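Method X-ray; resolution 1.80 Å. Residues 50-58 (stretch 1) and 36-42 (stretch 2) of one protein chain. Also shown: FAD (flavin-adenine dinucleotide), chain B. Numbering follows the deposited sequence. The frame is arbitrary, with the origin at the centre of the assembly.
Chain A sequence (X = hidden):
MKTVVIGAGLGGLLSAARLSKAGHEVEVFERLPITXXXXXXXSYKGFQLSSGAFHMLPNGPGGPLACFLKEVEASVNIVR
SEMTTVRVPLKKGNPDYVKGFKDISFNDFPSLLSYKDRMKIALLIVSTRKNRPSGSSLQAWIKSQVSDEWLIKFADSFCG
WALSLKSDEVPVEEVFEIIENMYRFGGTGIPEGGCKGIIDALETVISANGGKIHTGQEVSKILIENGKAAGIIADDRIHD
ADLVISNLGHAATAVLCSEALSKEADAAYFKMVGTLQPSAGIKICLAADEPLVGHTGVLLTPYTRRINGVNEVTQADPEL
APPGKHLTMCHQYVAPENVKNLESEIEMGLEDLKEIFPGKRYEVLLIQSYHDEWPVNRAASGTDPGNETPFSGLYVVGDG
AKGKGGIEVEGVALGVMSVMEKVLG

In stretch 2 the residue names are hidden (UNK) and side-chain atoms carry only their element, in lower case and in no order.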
ATOM      1  N   SER A  50     -13.535   1.781  -0.412  1.00 12.03           N
ATOM      2  CA  SER A  50     -12.502   2.213   0.516  1.00 12.66           C
ATOM      3  C   SER A  50     -11.960   3.574   0.140  1.00 12.00           C
ATOM      4  O   SER A  50     -12.163   4.056  -0.979  1.00 12.50           O
ATOM      5  CB  SER A  50     -11.344   1.219   0.563  1.00 12.64           C
ATOM      6  OG  SER A  50     -10.462   1.424  -0.525  1.00 16.05           O
ATOM      7  N   SER A  51     -11.278   4.188   1.096  1.00 11.23           N
ATOM      8  CA  SER A  51     -10.610   5.468   0.885  1.00 12.05           C
ATOM      9  C   SER A  51      -9.254   5.308   0.188  1.00 12.01           C
ATOM     10  O   SER A  51      -8.528   6.284  -0.018  1.00 13.11           O
ATOM     11  CB  SER A  51     -10.388   6.136   2.231  1.00 11.63           C
ATOM     12  OG  SER A  51      -9.705   5.244   3.085  1.00 11.58           O
ATOM     13  N   GLY A  52      -8.907   4.079  -0.167  1.00 11.84           N
ATOM     14  CA  GLY A  52      -7.646   3.815  -0.841  1.00 11.99           C
ATOM     15  C   GLY A  52      -7.466   2.322  -1.022  1.00 12.22           C
ATOM     16  O   GLY A  52      -7.860   1.758  -2.053  1.00 13.17           O
ATOM     17  N   ALA A  53      -6.879   1.689  -0.009  1.00 11.80           N
ATOM     18  CA  ALA A  53      -6.480   0.279  -0.063  1.00 11.47           C
ATOM     19  C   ALA A  53      -7.609  -0.682  -0.460  1.00 11.22           C
ATOM     20  O   ALA A  53      -8.776  -0.472  -0.135  1.00 11.65           O
ATOM     21  CB  ALA A  53      -5.876  -0.137   1.277  1.00 11.75           C
ATOM     22  N   PHE A  54      -7.238  -1.748  -1.159  1.00 10.75           N
ATOM     23  CA  PHE A  54      -8.204  -2.658  -1.746  1.00 11.12           C
ATOM     24  C   PHE A  54      -8.673  -3.687  -0.713  1.00 10.86           C
ATOM     25  O   PHE A  54      -8.856  -4.858  -1.047  1.00 11.03           O
ATOM     26  CB  PHE A  54      -7.576  -3.380  -2.944  1.00 11.35           C
ATOM     27  CG  PHE A  54      -7.551  -2.579  -4.228  1.00 13.57           C
ATOM     28  CD1 PHE A  54      -8.049  -3.133  -5.401  1.00 15.97           C
ATOM     29  CD2 PHE A  54      -7.006  -1.312  -4.285  1.00 17.59           C
ATOM     30  CE1 PHE A  54      -8.009  -2.423  -6.603  1.00 15.93           C
ATOM     31  CE2 PHE A  54      -6.962  -0.603  -5.491  1.00 15.75           C
ATOM     32  CZ  PHE A  54      -7.471  -1.150  -6.632  1.00 15.11           C
ATOM     33  N   HIS A  55      -8.874  -3.265   0.538  1.00 10.43           N
ATOM     34  CA  HIS A  55      -9.398  -4.204   1.558  1.00 11.06           C
ATOM     35  C   HIS A  55      -8.556  -5.475   1.687  1.00 11.33           C
ATOM     36  O   HIS A  55      -9.085  -6.574   1.919  1.00 11.12           O
ATOM     37  CB  HIS A  55     -10.847  -4.578   1.238  1.00 11.35           C
ATOM     38  CG  HIS A  55     -11.821  -3.456   1.450  1.00 11.15           C
ATOM     39  ND1 HIS A  55     -12.874  -3.207   0.592  1.00 12.25           N
ATOM     40  CD2 HIS A  55     -11.898  -2.519   2.423  1.00 10.23           C
ATOM     41  CE1 HIS A  55     -13.560  -2.165   1.035  1.00  9.80           C
ATOM     42  NE2 HIS A  55     -12.987  -1.730   2.141  1.00 12.76           N
HETATM   43  N   MSE A  56      -7.241  -5.328   1.546  1.00 11.15           N
HETATM   44  CA  MSE A  56      -6.364  -6.487   1.486  1.00 12.04           C
HETATM   45  C   MSE A  56      -5.017  -6.179   2.129  1.00 12.26           C
HETATM   46  O   MSE A  56      -4.499  -5.063   1.981  1.00 12.59           O
HETATM   47  CB  MSE A  56      -6.196  -6.902   0.015  1.00 12.42           C
HETATM   48  CG  MSE A  56      -5.422  -8.177  -0.219  1.00 14.76           C
HETATM   49 SE   MSE A  56      -5.490  -8.682  -2.086  1.00 17.11          SE
HETATM   50  CE  MSE A  56      -7.025  -9.892  -1.950  1.00 18.07           C
ATOM     51  N   LEU A  57      -4.475  -7.153   2.866  1.00 11.75           N
ATOM     52  CA  LEU A  57      -3.125  -7.073   3.435  1.00 12.18           C
ATOM     53  C   LEU A  57      -2.166  -7.894   2.572  1.00 12.01           C
ATOM     54  O   LEU A  57      -2.451  -9.055   2.254  1.00 12.20           O
ATOM     55  CB  LEU A  57      -3.095  -7.625   4.864  1.00 12.65           C
ATOM     56  CG  LEU A  57      -3.987  -6.951   5.917  1.00 13.81           C
ATOM     57  CD1 LEU A  57      -3.737  -7.544   7.308  1.00 16.67           C
ATOM     58  CD2 LEU A  57      -3.779  -5.459   5.934  1.00 17.68           C
ATOM     59  N   PRO A  58      -1.029  -7.299   2.186  1.00 12.02           N
ATOM     60  CA  PRO A  58      -0.080  -7.981   1.306  1.00 12.12           C
ATOM     61  C   PRO A  58       0.409  -9.329   1.857  1.00 12.35           C
ATOM     62  O   PRO A  58       0.616 -10.284   1.083  1.00 12.72           O
ATOM     63  CB  PRO A  58       1.074  -6.979   1.206  1.00 12.27           C
ATOM     64  CG  PRO A  58       0.398  -5.656   1.346  1.00 12.94           C
ATOM     65  CD  PRO A  58      -0.650  -5.891   2.416  1.00 11.96           C
ATOM     66  N   UNK A  36      -8.599   6.901   9.673  1.00 12.42           N
ATOM     67  CA  UNK A  36      -8.269   5.788   8.793  1.00 10.98           C
ATOM     68  C   UNK A  36      -7.462   6.212   7.581  1.00 10.59           C
ATOM     69  O   UNK A  36      -6.788   5.378   6.965  1.00  9.95           O
ATOM     70  N   UNK A  37      -7.519   7.497   7.239  1.00  9.53           N
ATOM     71  CA  UNK A  37      -6.772   7.987   6.082  1.00  9.78           C
ATOM     72  C   UNK A  37      -7.113   7.165   4.846  1.00  9.10           C
ATOM     73  O   UNK A  37      -8.289   6.951   4.541  1.00  8.81           O
ATOM     74  N   UNK A  38      -6.086   6.704   4.138  1.00  9.09           N
ATOM     75  CA  UNK A  38      -6.289   5.927   2.913  1.00  8.61           C
ATOM     76  C   UNK A  38      -6.517   4.434   3.173  1.00  9.17           C
ATOM     77  O   UNK A  38      -6.384   3.616   2.265  1.00  8.99           O
ATOM     78  c   UNK A  38      -5.124   6.156   1.943  1.00  8.34           C
ATOM     79  n   UNK A  38      -2.731   8.115   1.548  1.00  7.30           N
ATOM     80  c   UNK A  38      -1.514   7.609   1.433  1.00  8.77           C
ATOM     81  n   UNK A  38      -1.202   6.836   0.396  1.00  9.47           N
ATOM     82  c   UNK A  38      -5.120   7.579   1.355  1.00  7.99           C
ATOM     83  n   UNK A  38      -0.617   7.847   2.376  1.00  7.83           N
ATOM     84  c   UNK A  38      -3.813   7.891   0.594  1.00  6.82           C
ATOM     85  N   UNK A  39      -6.886   4.093   4.405  1.00  9.24           N
ATOM     86  CA  UNK A  39      -7.109   2.695   4.773  1.00 10.50           C
ATOM     87  C   UNK A  39      -8.387   2.526   5.592  1.00 10.66           C
ATOM     88  O   UNK A  39      -8.361   1.960   6.692  1.00 10.85           O
ATOM     89  c   UNK A  39      -4.941  -1.356   4.500  1.00 15.51           C
ATOM     90  c   UNK A  39      -5.777   0.649   5.554  1.00 12.77           C
ATOM     91  c   UNK A  39      -5.093   0.029   4.525  1.00 13.91           C
ATOM     92  c   UNK A  39      -5.924   2.164   5.584  1.00 10.46           C
ATOM     93  c   UNK A  39      -5.478  -2.131   5.521  1.00 14.95           C
ATOM     94  c   UNK A  39      -6.150  -1.517   6.556  1.00 16.30           C
ATOM     95  c   UNK A  39      -6.293  -0.139   6.574  1.00 14.67           C
ATOM     96  N   UNK A  40      -9.500   3.021   5.076  1.00 11.27           N
ATOM     97  CA  UNK A  40     -10.770   2.791   5.761  1.00 11.36           C
ATOM     98  C   UNK A  40     -11.893   2.650   4.736  1.00 11.78           C
ATOM     99  O   UNK A  40     -11.647   2.670   3.533  1.00 10.61           O
ATOM    100  c   UNK A  40     -11.433   5.164   6.067  1.00 11.86           C
ATOM    101  c   UNK A  40     -11.073   3.887   6.780  1.00 11.76           C
ATOM    102  o   UNK A  40     -12.149   3.461   7.638  1.00 12.47           O
ATOM    103  N   UNK A  41     -13.123   2.483   5.207  1.00 11.63           N
ATOM    104  CA  UNK A  41     -14.218   2.177   4.284  1.00 12.86           C
ATOM    105  C   UNK A  41     -14.944   3.437   3.841  1.00 13.86           C
ATOM    106  O   UNK A  41     -14.941   4.444   4.547  1.00 14.76           O
ATOM    107  o   UNK A  41     -13.440  -0.389   5.096  1.00 12.90           O
ATOM    108  n   UNK A  41     -15.541  -1.141   5.382  1.00 12.40           N
ATOM    109  c   UNK A  41     -15.225   1.212   4.924  1.00 12.61           C
ATOM    110  c   UNK A  41     -14.657  -0.180   5.139  1.00 12.27           C
ATOM    111  N   UNK A  42     -15.563   3.374   2.671  1.00 14.81           N
ATOM    112  CA  UNK A  42     -16.422   4.441   2.195  1.00 16.16           C
ATOM    113  C   UNK A  42     -17.730   3.797   1.774  1.00 16.37           C
ATOM    114  O   UNK A  42     -17.741   2.961   0.875  1.00 16.72           O
ATOM    115  c   UNK A  42     -17.441   7.007   0.748  1.00 21.37           C
ATOM    116  c   UNK A  42     -16.800   5.819   0.064  1.00 18.76           C
ATOM    117  c   UNK A  42     -16.135   6.243  -1.236  1.00 21.11           C
ATOM    118  c   UNK A  42     -15.792   5.157   1.005  1.00 16.64           C
TER
HETATM  119  PA  FAD B 500      -2.514   8.158   5.579  1.00  9.21           P
HETATM  120  O1A FAD B 500      -1.736   9.001   4.603  1.00 10.01           O
HETATM  121  O2A FAD B 500      -3.549   7.227   4.992  1.00  9.81           O
HETATM  122  O5B FAD B 500      -3.231   9.117   6.648  1.00  7.97           O
HETATM  123  C5B FAD B 500      -2.701  10.412   6.903  1.00  5.76           C
HETATM  124  C4B FAD B 500      -3.778  11.100   7.749  1.00  7.06           C
HETATM  125  O4B FAD B 500      -3.358  12.381   8.174  1.00  8.95           O
HETATM  126  C3B FAD B 500      -5.067  11.285   6.944  1.00  9.09           C
HETATM  127  O3B FAD B 500      -6.165  10.704   7.629  1.00  9.76           O
HETATM  128  C2B FAD B 500      -5.213  12.805   6.835  1.00  9.94           C
HETATM  129  O2B FAD B 500      -6.561  13.235   6.823  1.00 11.67           O
HETATM  130  C1B FAD B 500      -4.446  13.293   8.059  1.00  8.38           C
HETATM  131  N9A FAD B 500      -3.876  14.641   7.940  1.00 11.42           N
HETATM  132  C8A FAD B 500      -3.223  15.228   6.875  1.00 11.21           C
HETATM  133  N7A FAD B 500      -2.815  16.471   7.261  1.00  9.24           N
HETATM  134  C5A FAD B 500      -3.208  16.658   8.551  1.00 11.05           C
HETATM  135  C6A FAD B 500      -3.087  17.726   9.427  1.00 11.31           C
HETATM  136  N6A FAD B 500      -2.372  18.794   9.085  1.00 10.28           N
HETATM  137  N1A FAD B 500      -3.604  17.612  10.701  1.00 11.04           N
HETATM  138  C2A FAD B 500      -4.248  16.461  11.110  1.00 12.03           C
HETATM  139  N3A FAD B 500      -4.374  15.402  10.236  1.00 11.10           N
HETATM  140  C4A FAD B 500      -3.864  15.518   8.983  1.00 11.07           C
HETATM  141  N1  FAD B 500      -2.067  -0.942   0.899  1.00 11.04           N
HETATM  142  C2  FAD B 500      -2.165  -2.289   1.205  1.00 13.56           C
HETATM  143  O2  FAD B 500      -1.495  -2.759   2.135  1.00 12.33           O
HETATM  144  N3  FAD B 500      -2.994  -3.099   0.445  1.00 13.03           N
HETATM  145  C4  FAD B 500      -3.719  -2.578  -0.613  1.00 14.43           C
HETATM  146  O4  FAD B 500      -4.458  -3.292  -1.291  1.00 16.98           O
HETATM  147  C4X FAD B 500      -3.618  -1.230  -0.924  1.00 12.76           C
HETATM  148  N5  FAD B 500      -4.328  -0.705  -1.996  1.00 13.49           N
HETATM  149  C5X FAD B 500      -4.225   0.645  -2.283  1.00 12.24           C
HETATM  150  C6  FAD B 500      -4.945   1.192  -3.345  1.00 14.64           C
HETATM  151  C7  FAD B 500      -4.862   2.551  -3.625  1.00 13.95           C
HETATM  152  C7M FAD B 500      -5.648   3.112  -4.783  1.00 15.35           C
HETATM  153  C8  FAD B 500      -4.049   3.354  -2.837  1.00 12.91           C
HETATM  154  C8M FAD B 500      -3.924   4.826  -3.110  1.00 15.59           C
HETATM  155  C9  FAD B 500      -3.319   2.812  -1.781  1.00 11.82           C
HETATM  156  C9A FAD B 500      -3.412   1.453  -1.497  1.00 11.14           C
HETATM  157  N10 FAD B 500      -2.687   0.911  -0.445  1.00 10.60           N
HETATM  158  C10 FAD B 500      -2.792  -0.422  -0.153  1.00 11.21           C
HETATM  159  C1' FAD B 500      -1.734   1.738   0.353  1.00  7.30           C
HETATM  160  C2' FAD B 500      -2.413   2.144   1.667  1.00  8.89           C
HETATM  161  O2' FAD B 500      -3.733   2.607   1.396  1.00  9.31           O
HETATM  162  C3' FAD B 500      -1.585   3.238   2.336  1.00  9.53           C
HETATM  163  O3' FAD B 500      -0.213   2.863   2.318  1.00  9.56           O
HETATM  164  C4' FAD B 500      -1.959   3.553   3.781  1.00  8.47           C
HETATM  165  O4' FAD B 500      -3.351   3.730   3.947  1.00  8.97           O
HETATM  166  C5' FAD B 500      -1.267   4.866   4.135  1.00  8.81           C
HETATM  167  O5' FAD B 500      -1.346   5.017   5.531  1.00  7.02           O
HETATM  168  P   FAD B 500      -0.507   6.150   6.261  1.00  9.21           P
HETATM  169  O1P FAD B 500      -0.059   5.632   7.605  1.00  8.46           O
HETATM  170  O2P FAD B 500       0.603   6.696   5.384  1.00  8.08           O
HETATM  171  O3P FAD B 500      -1.534   7.349   6.570  1.00 10.29           O

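Position 36 has no side-chain atoms and touches nothing on stretch 1. A CB placed here would clash with CB of position 40, 2.5 Å away, and would be jammed against the preceding carbonyl oxygen. The residue is Gly36. It opens a type II' turn that ends at position 39.

Position 37 also lacks a side chain. Its phi is positive, and a modelled CB would lie 2.3 Å from FAD O2A. Its O accepts a hydrogen bond from Ser51 OG at 2.7 Å. This is Gly37.

Position 38 carries three carbons, a nitrogen, then a carbon bearing two more nitrogens. Its O accepts a hydrogen bond from Ala53 N at 3.0 Å. The guanidinium identifies Arg38. The end of the side chain leads away from stretch 1 to the FAD phosphate, where NH2 donates to O1A at 2.7 Å. The backbone N donates to FAD O2A, also at 2.7 Å, with an almost straight bond.

Position 39 has one carbon followed by a ring of six carbons, with no hydroxyl oxygen. CB points away from stretch 1, but the ring comes back to it. One ring carbon lies 3.3 Å from Ala53 CB, and another lies 3.8 Å from Leu57 CD2, which sits at the ring edge. It is Phe39. Phe39 N closes the turn on Gly36 O at 2.9 Å.

Position 40 has a CB carrying one oxygen and one carbon. That carbon lies 3.4 Å from Ser51 OG. The backbone does the bonding: N donates to Ser51 OG at 3.0 Å, and O accepts from Ser51 N at 2.9 Å. This is Thr40.

Position 41 has two carbons, the second bearing one oxygen and one nitrogen. The oxygen receives a weak hydrogen bond from His55 NE2 at 3.3 Å. The backbone pairs with Ser50 in an antiparallel bridge. The short amide is Asn41.

Position 42 has four carbons, forked at the second. CB points toward stretch 1. It is the closest side-chain atom, 4.2 Å from Ser50 C. This is Leu42.

The contact rests mainly on backbone atoms and one serine. Ser51 OG donates to Gly37 O and accepts from Thr40 N, so it ties Gly37, inside the turn, to Thr40, just before the strand. Ala53 N holds Arg38 O, while the Phe39 ring packs on Ala53 and Leu57. Both stretches also bind FAD: Arg38 holds its phosphate, and Phe54 N donates to flavin O4 at 3.2 Å.

Stretch 2 (36-42) GGRFTNL
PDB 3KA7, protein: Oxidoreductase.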